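Local coordinates for oxygen-independent coproporphyrinogen III oxidase (Escherichia coli, PDB 1OLT), which catalyses the anaerobic oxidative decarboxylation of two propionate groups of coproporphyrinogen III to vinyl groups in heme biosynthesis, using a [4Fe-4S] cluster and S-adenosylmethionine, at residues Q91-V94 against H95-L99; S124-M127 against K128-E132; P215-T218 against P219-A223; I144-P148 against R149-L153. One frame throughout, in Å; residues are numbered along the deposited sequence. Where two conformers were deposited one is given.

Contact 1 (Q91-V94 against H95-L99)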
loop_
_atom_site.group_PDB
_atom_site.type_symbol
_atom_site.label_atom_id
_atom_site.label_comp_id
_atom_site.label_asym_id
_atom_site.label_seq_id
_atom_site.Cartn_x
_atom_site.Cartn_y
_atom_site.Cartn_z
ATOM N N GLN A 91 -8.720 -5.292 -23.345
ATOM C CA GLN A 91 -9.581 -6.467 -23.397
ATOM C C GLN A 91 -10.111 -6.802 -21.962
ATOM O O GLN A 91 -11.307 -7.050 -21.771
ATOM C CB GLN A 91 -8.866 -7.649 -24.002
ATOM C CG GLN A 91 -8.553 -7.546 -25.530
ATOM C CD GLN A 91 -9.726 -7.142 -26.343
ATOM O OE1 GLN A 91 -10.814 -7.617 -26.090
ATOM N NE2 GLN A 91 -9.546 -6.156 -27.241
ATOM N N GLU A 92 -9.264 -6.694 -20.965
ATOM C CA GLU A 92 -9.724 -6.933 -19.589
ATOM C C GLU A 92 -10.837 -5.926 -19.201
ATOM O O GLU A 92 -11.890 -6.328 -18.646
ATOM C CB GLU A 92 -8.558 -6.925 -18.558
ATOM C CG GLU A 92 -8.990 -7.374 -17.193
ATOM C CD GLU A 92 -7.859 -7.333 -16.092
ATOM O OE1 GLU A 92 -6.709 -6.901 -16.381
ATOM O OE2 GLU A 92 -8.178 -7.712 -14.940
ATOM N N ILE A 93 -10.625 -4.665 -19.531
ATOM C CA ILE A 93 -11.521 -3.612 -19.193
ATOM C C ILE A 93 -12.848 -3.820 -19.922
ATOM O O ILE A 93 -13.969 -3.734 -19.313
ATOM C CB ILE A 93 -10.918 -2.245 -19.504
ATOM C CG1 ILE A 93 -9.816 -1.945 -18.476
ATOM C CG2 ILE A 93 -11.962 -1.210 -19.502
ATOM C CD1 ILE A 93 -8.827 -0.904 -18.893
ATOM N N VAL A 94 -12.740 -4.157 -21.196
ATOM C CA VAL A 94 -13.912 -4.367 -22.027
ATOM C C VAL A 94 -14.792 -5.520 -21.520
ATOM O O VAL A 94 -15.985 -5.457 -21.598
ATOM C CB VAL A 94 -13.405 -4.565 -23.533
ATOM C CG1 VAL A 94 -14.202 -5.453 -24.259
ATOM C CG2 VAL A 94 -13.259 -3.141 -24.180
ATOM N N HIS A 95 -14.170 -6.561 -20.974
ATOM C CA HIS A 95 -14.900 -7.675 -20.423
ATOM C C HIS A 95 -15.418 -7.474 -18.960
ATOM O O HIS A 95 -16.478 -7.919 -18.671
ATOM C CB HIS A 95 -14.061 -8.943 -20.541
ATOM C CG HIS A 95 -13.846 -9.366 -21.974
ATOM N ND1 HIS A 95 -14.503 -10.445 -22.533
ATOM C CD2 HIS A 95 -13.072 -8.843 -22.967
ATOM C CE1 HIS A 95 -14.133 -10.577 -23.804
ATOM N NE2 HIS A 95 -13.282 -9.612 -24.096
ATOM N N ARG A 96 -14.665 -6.802 -18.094
ATOM C CA ARG A 96 -15.020 -6.638 -16.670
ATOM C C ARG A 96 -15.903 -5.443 -16.411
ATOM O O ARG A 96 -16.869 -5.538 -15.641
ATOM C CB ARG A 96 -13.790 -6.520 -15.781
ATOM C CG ARG A 96 -13.074 -7.808 -15.548
ATOM C CD ARG A 96 -13.955 -8.764 -14.808
ATOM N NE ARG A 96 -13.312 -9.930 -14.229
ATOM C CZ ARG A 96 -13.817 -11.173 -14.250
ATOM N NH1 ARG A 96 -14.901 -11.481 -14.941
ATOM N NH2 ARG A 96 -13.177 -12.154 -13.622
ATOM N N ALA A 97 -15.643 -4.354 -17.096
ATOM C CA ALA A 97 -16.372 -3.124 -16.849
ATOM C C ALA A 97 -17.908 -3.155 -16.953
ATOM O O ALA A 97 -18.558 -2.475 -16.148
ATOM C CB ALA A 97 -15.798 -1.998 -17.674
ATOM N N PRO A 98 -18.523 -3.894 -17.890
ATOM C CA PRO A 98 -19.987 -3.989 -17.893
ATOM C C PRO A 98 -20.576 -4.572 -16.606
ATOM O O PRO A 98 -21.710 -4.278 -16.300
ATOM C CB PRO A 98 -20.317 -4.889 -19.110
ATOM C CG PRO A 98 -19.086 -4.778 -20.006
ATOM C CD PRO A 98 -17.913 -4.601 -19.048
ATOM N N LEU A 99 -19.803 -5.356 -15.863
ATOM C CA LEU A 99 -20.257 -5.893 -14.571
ATOM C C LEU A 99 -20.493 -4.760 -13.542
ATOM O O LEU A 99 -21.220 -4.932 -12.582
ATOM C CB LEU A 99 -19.250 -6.894 -14.011
ATOM C CG LEU A 99 -18.922 -8.111 -14.871
ATOM C CD1 LEU A 99 -17.881 -8.885 -14.195
ATOM C CD2 LEU A 99 -20.138 -8.970 -15.137
#
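Ile-93 and Ala-97 meet one turn apart where helix 80-96, in the radical SAM core, runs into a short 3-10 segment. This is the buried side. Ile-93 CG2 lies 4.3 Å from Ala-97 CB, an ordinary apolar distance; the close packing comes from helix 120-133, where Ile-93 lies on Leu-126, Leu-130 and Asn-133 and Ala-97 also touches Asn-133. The small methyl of alanine suits this covered place. Beneath the two side chains, Ala-97 N donates to Ile-93 O at 2.8 Å, and one residue earlier Arg-96 N donates to Glu-92 O at 2.9 Å. Glu-92 and Arg-96 share the next face, which is also buried, but their charged ends part. Glu-92 OE2 stays 5.6 Å from Arg-96 NE; the carboxylate is bonded by Tyr-346, Gly-325 and Asn-339, whereas Arg-96, bent at its second torsion (chi2 -64°), forms a salt bridge with Glu-38. Long polar residues suit this face because each can reach a partner beyond the helix.

The other side is loose. Val-94 and Pro-98 are exposed and Gln-91 partly so. Pro-98 ends the i to i+4 ladder, since its nitrogen carries no hydrogen for Val-94 O. The chain then tightens, with Leu-99 N donating to Arg-96 O at 2.9 Å. Where an amide would have pointed, Pro-98 CD sits 3.3 Å from Val-94 O.

Contact 2 (S124-M127 against K128-E132)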
loop_
_atom_site.group_PDB
_atom_site.type_symbol
_atom_site.label_atom_id
_atom_site.label_comp_id
_atom_site.label_asym_id
_atom_site.label_seq_id
_atom_site.Cartn_x
_atom_site.Cartn_y
_atom_site.Cartn_z
ATOM N N SER A 124 -2.489 8.549 -21.802
ATOM C CA SER A 124 -3.782 9.017 -22.311
ATOM C C SER A 124 -4.680 7.887 -22.767
ATOM O O SER A 124 -5.928 7.913 -22.552
ATOM C CB SER A 124 -3.632 10.028 -23.475
ATOM O OG SER A 124 -2.969 11.193 -23.059
ATOM N N ARG A 125 -4.070 6.923 -23.449
ATOM C CA ARG A 125 -4.839 5.776 -23.921
ATOM C C ARG A 125 -5.520 5.000 -22.742
ATOM O O ARG A 125 -6.683 4.619 -22.822
ATOM C CB ARG A 125 -3.976 4.813 -24.734
ATOM C CG ARG A 125 -4.709 3.575 -25.269
ATOM C CD ARG A 125 -3.787 2.551 -25.980
ATOM N NE ARG A 125 -4.537 1.336 -26.241
ATOM C CZ ARG A 125 -3.991 0.193 -26.581
ATOM N NH1 ARG A 125 -2.685 0.084 -26.706
ATOM N NH2 ARG A 125 -4.774 -0.873 -26.813
ATOM N N LEU A 126 -4.771 4.713 -21.706
ATOM C CA LEU A 126 -5.310 3.998 -20.604
ATOM C C LEU A 126 -6.361 4.767 -19.865
ATOM O O LEU A 126 -7.392 4.185 -19.498
ATOM C CB LEU A 126 -4.206 3.516 -19.678
ATOM C CG LEU A 126 -4.621 2.702 -18.464
ATOM C CD1 LEU A 126 -5.503 1.503 -18.804
ATOM C CD2 LEU A 126 -3.421 2.265 -17.757
ATOM N N MET A 127 -6.107 6.060 -19.587
ATOM C CA MET A 127 -7.093 6.863 -18.898
ATOM C C MET A 127 -8.416 6.923 -19.662
ATOM O O MET A 127 -9.487 6.882 -19.101
ATOM C CB MET A 127 -6.593 8.270 -18.656
ATOM C CG MET A 127 -5.647 8.387 -17.551
ATOM S SD MET A 127 -6.359 7.748 -15.972
ATOM C CE MET A 127 -7.921 8.389 -16.018
ATOM N N LYS A 128 -8.310 7.044 -20.980
ATOM C CA LYS A 128 -9.463 7.114 -21.868
ATOM C C LYS A 128 -10.257 5.809 -21.818
ATOM O O LYS A 128 -11.493 5.836 -21.743
ATOM C CB LYS A 128 -9.023 7.467 -23.315
ATOM C CG LYS A 128 -10.158 7.495 -24.369
ATOM C CD LYS A 128 -9.621 7.765 -25.799
ATOM C CE LYS A 128 -10.758 7.826 -26.831
ATOM N NZ LYS A 128 -10.537 8.961 -27.798
ATOM N N LEU A 129 -9.572 4.673 -21.819
ATOM C CA LEU A 129 -10.255 3.369 -21.675
ATOM C C LEU A 129 -11.046 3.292 -20.344
ATOM O O LEU A 129 -12.166 2.789 -20.295
ATOM C CB LEU A 129 -9.255 2.228 -21.660
ATOM C CG LEU A 129 -8.688 1.848 -23.016
ATOM C CD1 LEU A 129 -7.519 0.930 -22.790
ATOM C CD2 LEU A 129 -9.773 1.208 -23.847
ATOM N N LEU A 130 -10.442 3.796 -19.295
ATOM C CA LEU A 130 -11.024 3.732 -17.938
ATOM C C LEU A 130 -12.239 4.666 -17.884
ATOM O O LEU A 130 -13.286 4.245 -17.409
ATOM C CB LEU A 130 -9.954 4.095 -16.875
ATOM C CG LEU A 130 -8.910 3.029 -16.675
ATOM C CD1 LEU A 130 -7.716 3.547 -15.882
ATOM C CD2 LEU A 130 -9.507 1.740 -16.048
ATOM N N ARG A 131 -12.094 5.922 -18.344
ATOM C CA ARG A 131 -13.144 6.946 -18.297
ATOM C C ARG A 131 -14.332 6.587 -19.165
ATOM O O ARG A 131 -15.427 6.941 -18.836
ATOM C CB ARG A 131 -12.691 8.356 -18.805
ATOM C CG ARG A 131 -11.758 9.038 -17.810
ATOM C CD ARG A 131 -11.527 10.543 -18.035
ATOM N NE ARG A 131 -10.535 11.045 -17.055
ATOM C CZ ARG A 131 -10.777 11.471 -15.789
ATOM N NH1 ARG A 131 -12.003 11.479 -15.224
ATOM N NH2 ARG A 131 -9.740 11.902 -15.079
ATOM N N GLU A 132 -14.089 5.931 -20.277
ATOM C CA GLU A 132 -15.180 5.571 -21.155
ATOM C C GLU A 132 -15.860 4.310 -20.733
ATOM O O GLU A 132 -16.934 4.059 -21.211
ATOM C CB GLU A 132 -14.694 5.430 -22.615
ATOM C CG GLU A 132 -14.361 6.817 -23.153
ATOM C CD GLU A 132 -13.968 6.806 -24.629
ATOM O OE1 GLU A 132 -13.618 5.713 -25.155
ATOM O OE2 GLU A 132 -13.972 7.920 -25.198
#
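The guanidinium of Arg-131 is approached by the methyl of Met-127 from an oblique direction, neither squarely over a face nor at an edge, with Met-127 CE 3.9 Å from Arg-131 NE. Met-127 has two conformers, so this approach is doubtful as a fixed contact. Its chain, bent at chi2 and chi3 (-57° and -43°), carries the methyl round toward the next turn. Arg-131 instead runs extended from CG to NE, which takes its flat end to Phe-136 for a cation-pi contact and to the carbonyl of Glu-162 for a hydrogen bond. The other guanidinium, that of Arg-125, stands at the end of an extended chain and forms salt bridges with Asp-87 and Glu-90.

Both arginines stand on one regular alpha-helix, whose i to i+4 bonds include Arg-131 N to Met-127 O at 2.9 Å and Leu-130 N to Leu-126 O at 3.1 Å. On the buried face Leu-126 CG meets Leu-130 CD1 at 4.1 Å, the two branched chains crossing at a slant. Leucine suits both places, as its forked end can touch Trp-110 of the sheet and helix 80-96 at once.

The helix is thus amphipathic. Leu-126, Met-127 and Leu-130 lie on Trp-110 of strand 105-112; Leu-126, Leu-129 and Leu-130 also pack on helix 80-96, while Lys-128 faces solvent and Ser-124 bonds to Glu-162.

Contact 3 (P215-T218 against P219-A223)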
loop_
_atom_site.group_PDB
_atom_site.type_symbol
_atom_site.label_atom_id
_atom_site.label_comp_id
_atom_site.label_asym_id
_atom_site.label_seq_id
_atom_site.Cartn_x
_atom_site.Cartn_y
_atom_site.Cartn_z
ATOM N N PRO A 215 21.964 -1.556 2.261
ATOM C CA PRO A 215 23.396 -1.698 2.460
ATOM C C PRO A 215 24.080 -0.397 2.690
ATOM O O PRO A 215 23.851 0.585 2.043
ATOM C CB PRO A 215 23.893 -2.371 1.174
ATOM C CG PRO A 215 22.842 -2.169 0.215
ATOM C CD PRO A 215 21.522 -2.144 0.971
ATOM N N LYS A 216 24.944 -0.430 3.668
ATOM C CA LYS A 216 25.779 0.690 4.105
ATOM C C LYS A 216 25.036 1.837 4.800
ATOM O O LYS A 216 25.670 2.793 5.190
ATOM C CB LYS A 216 26.690 1.241 2.972
ATOM C CG LYS A 216 27.700 0.213 2.426
ATOM C CD LYS A 216 28.737 -0.130 3.513
ATOM C CE LYS A 216 30.022 -0.729 2.921
ATOM N NZ LYS A 216 31.058 -0.722 3.997
ATOM N N GLN A 217 23.732 1.737 5.034
ATOM C CA GLN A 217 23.039 2.784 5.832
ATOM C C GLN A 217 23.403 2.655 7.286
ATOM O O GLN A 217 23.495 1.534 7.806
ATOM C CB GLN A 217 21.525 2.649 5.735
ATOM C CG GLN A 217 20.984 3.056 4.383
ATOM C CD GLN A 217 19.457 2.923 4.347
ATOM O OE1 GLN A 217 18.874 2.056 5.087
ATOM N NE2 GLN A 217 18.800 3.724 3.530
ATOM N N THR A 218 23.604 3.759 7.961
ATOM C CA THR A 218 23.780 3.785 9.422
ATOM C C THR A 218 22.874 4.872 10.024
ATOM O O THR A 218 22.304 5.627 9.290
ATOM C CB THR A 218 25.219 4.199 9.757
ATOM O OG1 THR A 218 25.420 5.481 9.192
ATOM C CG2 THR A 218 26.352 3.280 9.071
ATOM N N PRO A 219 22.719 4.937 11.348
ATOM C CA PRO A 219 22.022 6.063 11.989
ATOM C C PRO A 219 22.463 7.422 11.460
ATOM O O PRO A 219 21.596 8.266 11.110
ATOM C CB PRO A 219 22.284 5.835 13.508
ATOM C CG PRO A 219 22.340 4.337 13.614
ATOM C CD PRO A 219 23.026 3.874 12.308
ATOM N N GLU A 220 23.772 7.607 11.347
ATOM C CA GLU A 220 24.327 8.887 10.952
ATOM C C GLU A 220 24.080 9.203 9.432
ATOM O O GLU A 220 23.759 10.354 9.076
ATOM C CB GLU A 220 25.809 8.981 11.422
ATOM C CG GLU A 220 26.010 9.126 12.981
ATOM C CD GLU A 220 25.838 7.830 13.874
ATOM O OE1 GLU A 220 26.178 6.675 13.448
ATOM O OE2 GLU A 220 25.358 7.967 15.069
ATOM N N SER A 221 24.187 8.206 8.548
ATOM C CA SER A 221 23.836 8.402 7.126
ATOM C C SER A 221 22.325 8.650 6.938
ATOM O O SER A 221 21.922 9.515 6.176
ATOM C CB SER A 221 24.322 7.259 6.218
ATOM O OG SER A 221 23.422 6.173 6.229
ATOM N N PHE A 222 21.505 7.923 7.648
ATOM C CA PHE A 222 20.084 8.106 7.457
ATOM C C PHE A 222 19.601 9.481 8.036
ATOM O O PHE A 222 18.734 10.102 7.426
ATOM C CB PHE A 222 19.249 6.934 7.990
ATOM C CG PHE A 222 17.892 6.808 7.292
ATOM C CD1 PHE A 222 17.779 6.207 6.057
ATOM C CD2 PHE A 222 16.733 7.291 7.899
ATOM C CE1 PHE A 222 16.561 6.103 5.411
ATOM C CE2 PHE A 222 15.490 7.164 7.269
ATOM C CZ PHE A 222 15.392 6.569 6.045
ATOM N N ALA A 223 20.214 9.956 9.108
ATOM C CA ALA A 223 19.848 11.263 9.694
ATOM C C ALA A 223 20.119 12.388 8.684
ATOM O O ALA A 223 19.297 13.259 8.491
ATOM C CB ALA A 223 20.544 11.519 11.023
#
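The backbone of Thr-218 is extended and swings into the helix at Pro-219, so that Thr-218 O accepts the first turn's i to i+4 bond from Phe-222 N at 2.9 Å. Around this turn Thr-218 and Ser-221 form a capping box at the start of helix 219-232, where the loop after strand 207-212 enters the helix in the radical SAM core. Thr-218 is the N-cap: its OG1 accepts from Ser-221 N at 3.1 Å, and the return bond runs from Thr-218 N to Ser-221 OG at 3.0 Å. Both are nearly straight, 169° and 168° at the hydrogen. Placing the threonine hydroxyl between backbone N and carbonyl carbon (chi1 59°) turns it toward the amides of the first turn. Pro-219 suits the next position, since a first-turn residue has no i-4 carbonyl to bond. With an alanine in place of Thr-218, the amide of Ser-221 would probably lose its acceptor and the helix start would be held less firmly.

Behind the box, Gln-217 and Phe-222 run side by side into the interior. An amide suits Gln-217 because both its ends find partners: NE2 donates to Asp-173 and to the carbonyl of Ile-211, and OE1 accepts from Leu-214 N. Phe-222 packs on Ile-269 and Thr-273 of helix 263-279. The glutamine amide stands steeply to the ring, at whose edge Gln-217 NE2 lies 3.7 Å from Phe-222 CD1.

Contact 4 (I144-P148 against R149-L153). With SAM (S-adenosylmethionine), chain C; SAM (S-adenosylmethionine), chain D.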
loop_
_atom_site.group_PDB
_atom_site.type_symbol
_atom_site.label_atom_id
_atom_site.label_comp_id
_atom_site.label_asym_id
_atom_site.label_seq_id
_atom_site.Cartn_x
_atom_site.Cartn_y
_atom_site.Cartn_z
ATOM N N ILE A 144 -1.058 8.083 -8.785
ATOM C CA ILE A 144 -0.093 7.328 -9.562
ATOM C C ILE A 144 1.247 7.381 -8.821
ATOM O O ILE A 144 1.562 8.367 -8.133
ATOM C CB ILE A 144 0.047 7.956 -10.971
ATOM C CG1 ILE A 144 0.981 7.161 -11.895
ATOM C CG2 ILE A 144 0.543 9.397 -10.885
ATOM C CD1 ILE A 144 0.984 7.617 -13.321
ATOM N N GLU A 145 2.026 6.323 -9.001
ATOM C CA GLU A 145 3.402 6.252 -8.534
ATOM C C GLU A 145 4.395 6.568 -9.614
ATOM O O GLU A 145 4.210 6.205 -10.774
ATOM C CB GLU A 145 3.658 4.872 -7.953
ATOM C CG GLU A 145 2.580 4.470 -6.934
ATOM C CD GLU A 145 2.872 3.230 -6.164
ATOM O OE1 GLU A 145 4.032 3.132 -5.641
ATOM O OE2 GLU A 145 1.933 2.363 -6.062
ATOM N N VAL A 146 5.479 7.239 -9.234
ATOM C CA VAL A 146 6.378 7.882 -10.189
ATOM C C VAL A 146 7.802 7.560 -9.794
ATOM O O VAL A 146 8.186 7.795 -8.668
ATOM C CB VAL A 146 6.216 9.430 -10.174
ATOM C CG1 VAL A 146 7.196 10.062 -11.160
ATOM C CG2 VAL A 146 4.805 9.826 -10.550
ATOM N N ASP A 147 8.579 7.040 -10.721
ATOM C CA ASP A 147 10.035 6.887 -10.542
ATOM C C ASP A 147 10.701 8.189 -11.062
ATOM O O ASP A 147 10.504 8.571 -12.223
ATOM C CB ASP A 147 10.460 5.697 -11.400
ATOM C CG ASP A 147 11.965 5.471 -11.448
ATOM O OD1 ASP A 147 12.712 5.921 -10.554
ATOM O OD2 ASP A 147 12.460 4.773 -12.377
ATOM N N PRO A 148 11.490 8.881 -10.241
ATOM C CA PRO A 148 12.048 10.181 -10.663
ATOM C C PRO A 148 13.372 10.025 -11.495
ATOM O O PRO A 148 14.434 10.677 -11.168
ATOM C CB PRO A 148 12.339 10.845 -9.350
ATOM C CG PRO A 148 12.830 9.618 -8.479
ATOM C CD PRO A 148 11.858 8.534 -8.871
ATOM N N ARG A 149 13.345 9.131 -12.456
ATOM C CA ARG A 149 14.447 8.861 -13.387
ATOM C C ARG A 149 13.831 8.675 -14.754
ATOM O O ARG A 149 12.691 8.254 -14.859
ATOM C CB ARG A 149 15.175 7.598 -13.012
ATOM C CG ARG A 149 15.961 7.697 -11.774
ATOM C CD ARG A 149 16.570 6.355 -11.358
ATOM N NE ARG A 149 15.526 5.411 -10.924
ATOM C CZ ARG A 149 15.668 4.109 -10.833
ATOM N NH1 ARG A 149 16.844 3.539 -11.074
ATOM N NH2 ARG A 149 14.642 3.358 -10.421
ATOM N N GLU A 150 14.570 9.054 -15.783
ATOM C CA GLU A 150 14.128 8.891 -17.198
ATOM C C GLU A 150 12.698 9.421 -17.422
ATOM O O GLU A 150 11.786 8.768 -17.995
ATOM C CB GLU A 150 14.330 7.438 -17.605
ATOM C CG GLU A 150 15.798 7.025 -17.503
ATOM C CD GLU A 150 16.058 5.580 -17.987
ATOM O OE1 GLU A 150 15.402 5.179 -18.945
ATOM O OE2 GLU A 150 16.870 4.822 -17.362
ATOM N N ILE A 151 12.473 10.607 -16.917
ATOM C CA ILE A 151 11.164 11.220 -17.050
ATOM C C ILE A 151 11.393 12.720 -17.195
ATOM O O ILE A 151 12.277 13.246 -16.597
ATOM C CB ILE A 151 10.233 10.856 -15.829
ATOM C CG1 ILE A 151 8.799 11.236 -16.073
ATOM C CG2 ILE A 151 10.681 11.464 -14.506
ATOM C CD1 ILE A 151 7.898 10.848 -14.924
ATOM N N GLU A 152 10.553 13.385 -17.973
ATOM C CA GLU A 152 10.648 14.834 -18.133
ATOM C C GLU A 152 9.610 15.482 -17.195
ATOM O O GLU A 152 8.558 14.897 -16.902
ATOM C CB GLU A 152 10.387 15.223 -19.593
ATOM C CG GLU A 152 11.520 14.848 -20.538
ATOM C CD GLU A 152 12.871 15.156 -19.953
ATOM O OE1 GLU A 152 13.144 16.349 -19.721
ATOM O OE2 GLU A 152 13.645 14.194 -19.675
ATOM N N LEU A 153 9.917 16.665 -16.708
ATOM C CA LEU A 153 8.988 17.393 -15.841
ATOM C C LEU A 153 7.593 17.571 -16.469
ATOM O O LEU A 153 6.602 17.522 -15.757
ATOM C CB LEU A 153 9.529 18.790 -15.524
ATOM C CG LEU A 153 10.714 18.917 -14.565
ATOM C CD1 LEU A 153 11.093 20.441 -14.447
ATOM C CD2 LEU A 153 10.429 18.420 -13.267
HETATM N N SAM C . 8.521 2.201 -9.415
HETATM C CA SAM C . 8.503 3.483 -8.726
HETATM C C SAM C . 9.800 3.814 -7.978
HETATM O O SAM C . 10.607 2.864 -7.686
HETATM O OXT SAM C . 9.988 4.997 -7.784
HETATM C CB SAM C . 7.350 3.403 -7.705
HETATM C CG SAM C . 7.552 2.837 -6.326
HETATM S SD SAM C . 7.787 1.081 -6.228
HETATM C CE SAM C . 6.382 0.374 -7.099
HETATM C "C5'" SAM C . 7.033 0.710 -4.552
HETATM C "C4'" SAM C . 7.909 0.872 -3.259
HETATM O "O4'" SAM C . 8.192 -0.353 -2.594
HETATM C "C3'" SAM C . 9.288 1.425 -3.528
HETATM O "O3'" SAM C . 9.301 2.823 -3.840
HETATM C "C2'" SAM C . 10.084 1.012 -2.283
HETATM O "O2'" SAM C . 10.086 2.055 -1.309
HETATM C "C1'" SAM C . 9.298 -0.156 -1.740
HETATM N N9 SAM C . 10.044 -1.398 -1.705
HETATM C C8 SAM C . 10.325 -2.170 -2.803
HETATM N N7 SAM C . 10.995 -3.250 -2.413
HETATM C C5 SAM C . 11.127 -3.184 -1.050
HETATM C C6 SAM C . 11.726 -4.033 -0.103
HETATM N N6 SAM C . 12.314 -5.184 -0.429
HETATM N N1 SAM C . 11.683 -3.660 1.210
HETATM C C2 SAM C . 11.067 -2.460 1.584
HETATM N N3 SAM C . 10.481 -1.643 0.679
HETATM C C4 SAM C . 10.527 -2.006 -0.619
HETATM N N SAM D . 4.491 -3.874 -1.166
HETATM C CA SAM D . 5.623 -3.025 -0.749
HETATM C C SAM D . 6.454 -3.687 0.370
HETATM O O SAM D . 7.672 -3.934 0.271
HETATM O OXT SAM D . 5.963 -4.046 1.462
HETATM C CB SAM D . 5.115 -1.620 -0.330
HETATM C CG SAM D . 4.512 -0.746 -1.475
HETATM S SD SAM D . 2.697 -0.563 -1.423
HETATM C CE SAM D . 2.506 1.061 -0.603
HETATM C "C5'" SAM D . 2.050 -0.139 -3.084
HETATM C "C4'" SAM D . 2.302 -1.251 -4.089
HETATM O "O4'" SAM D . 1.508 -2.353 -3.677
HETATM C "C3'" SAM D . 1.845 -0.937 -5.517
HETATM O "O3'" SAM D . 2.763 -0.092 -6.187
HETATM C "C2'" SAM D . 1.684 -2.337 -6.041
HETATM O "O2'" SAM D . 2.942 -2.906 -6.286
HETATM C "C1'" SAM D . 1.037 -3.055 -4.843
HETATM N N9 SAM D . -0.414 -2.983 -4.865
HETATM C C8 SAM D . -1.196 -1.980 -4.413
HETATM N N7 SAM D . -2.525 -2.315 -4.653
HETATM C C5 SAM D . -2.558 -3.487 -5.231
HETATM C C6 SAM D . -3.588 -4.264 -5.684
HETATM N N6 SAM D . -4.863 -3.938 -5.555
HETATM N N1 SAM D . -3.259 -5.435 -6.267
HETATM C C2 SAM D . -1.981 -5.825 -6.403
HETATM N N3 SAM D . -0.960 -5.064 -5.988
HETATM C C4 SAM D . -1.251 -3.913 -5.400
#
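Asp-147 OD1 is gripped twice by Arg-149, whose NE donates at 2.9 Å and whose NH2 donates to the same OD1 at 3.2 Å, the second bond more bent. The carboxylate oxygen lies at the guanidinium's edge, in its plane, yet the two flat groups are turned 67° apart: the NE bond uses the syn lone pair of OD1, while NH2 comes from above the carboxylate plane. A bend at the third torsion of Arg-149 (chi3 -69°) folds its head back to the acid. Arg-184 adds a long, weak ion pair to the same oxygen. The backbone helps, for Pro-148 centres an inverse gamma turn in which Arg-149 N makes a weak bond to Asp-147 O, folding the chain back so that the two charged residues can meet.

This turn follows strand 140-146 of the partial TIM-type barrel of radical SAM enzymes, whose strand ends carry the cofactors. Arg-149 touches the [4Fe-4S] cluster and lies beside Cys-66, one of its ligands. A leucine in place of Arg-149 would probably leave the Asp-147 carboxylate with little beyond the weak ion pair to Arg-184, and freer to turn. Asp-147 CA lies 3.3 Å from OXT of the S-adenosylmethionine of chain C. Glu-145, extended beyond CG, reaches the other S-adenosylmethionine, of chain D, whose O3' donates to Glu-145 OE2 at 2.6 Å; His-109 bonds the same oxygen. On the side away from the cofactors, the apolar branches of valine and isoleucine seal the loop against the strand, Val-146 CG1 meeting Ile-151 CD1 at 3.9 Å.

In the fold
All four contacts belong to the radical SAM core, but they occupy different layers. Contact 4 is the buried one, at a strand end among the cofactors, and its chemistry is chiefly ionic and polar. The others are partly buried: contacts 1 and 2 lie on helices 80-96 and 120-133, contact 3 where a loop enters a helix. Contacts 1 and 2 touch through apolar side chains, Ile-93 CD1 lying 3.9 Å from Leu-130 CD2; their charged residues find partners on other parts of the chain. Contact 3, on the opposite side of the chain's centre from both, has its centre about 43 Å from that of contact 2 and relies on capping hydrogen bonds.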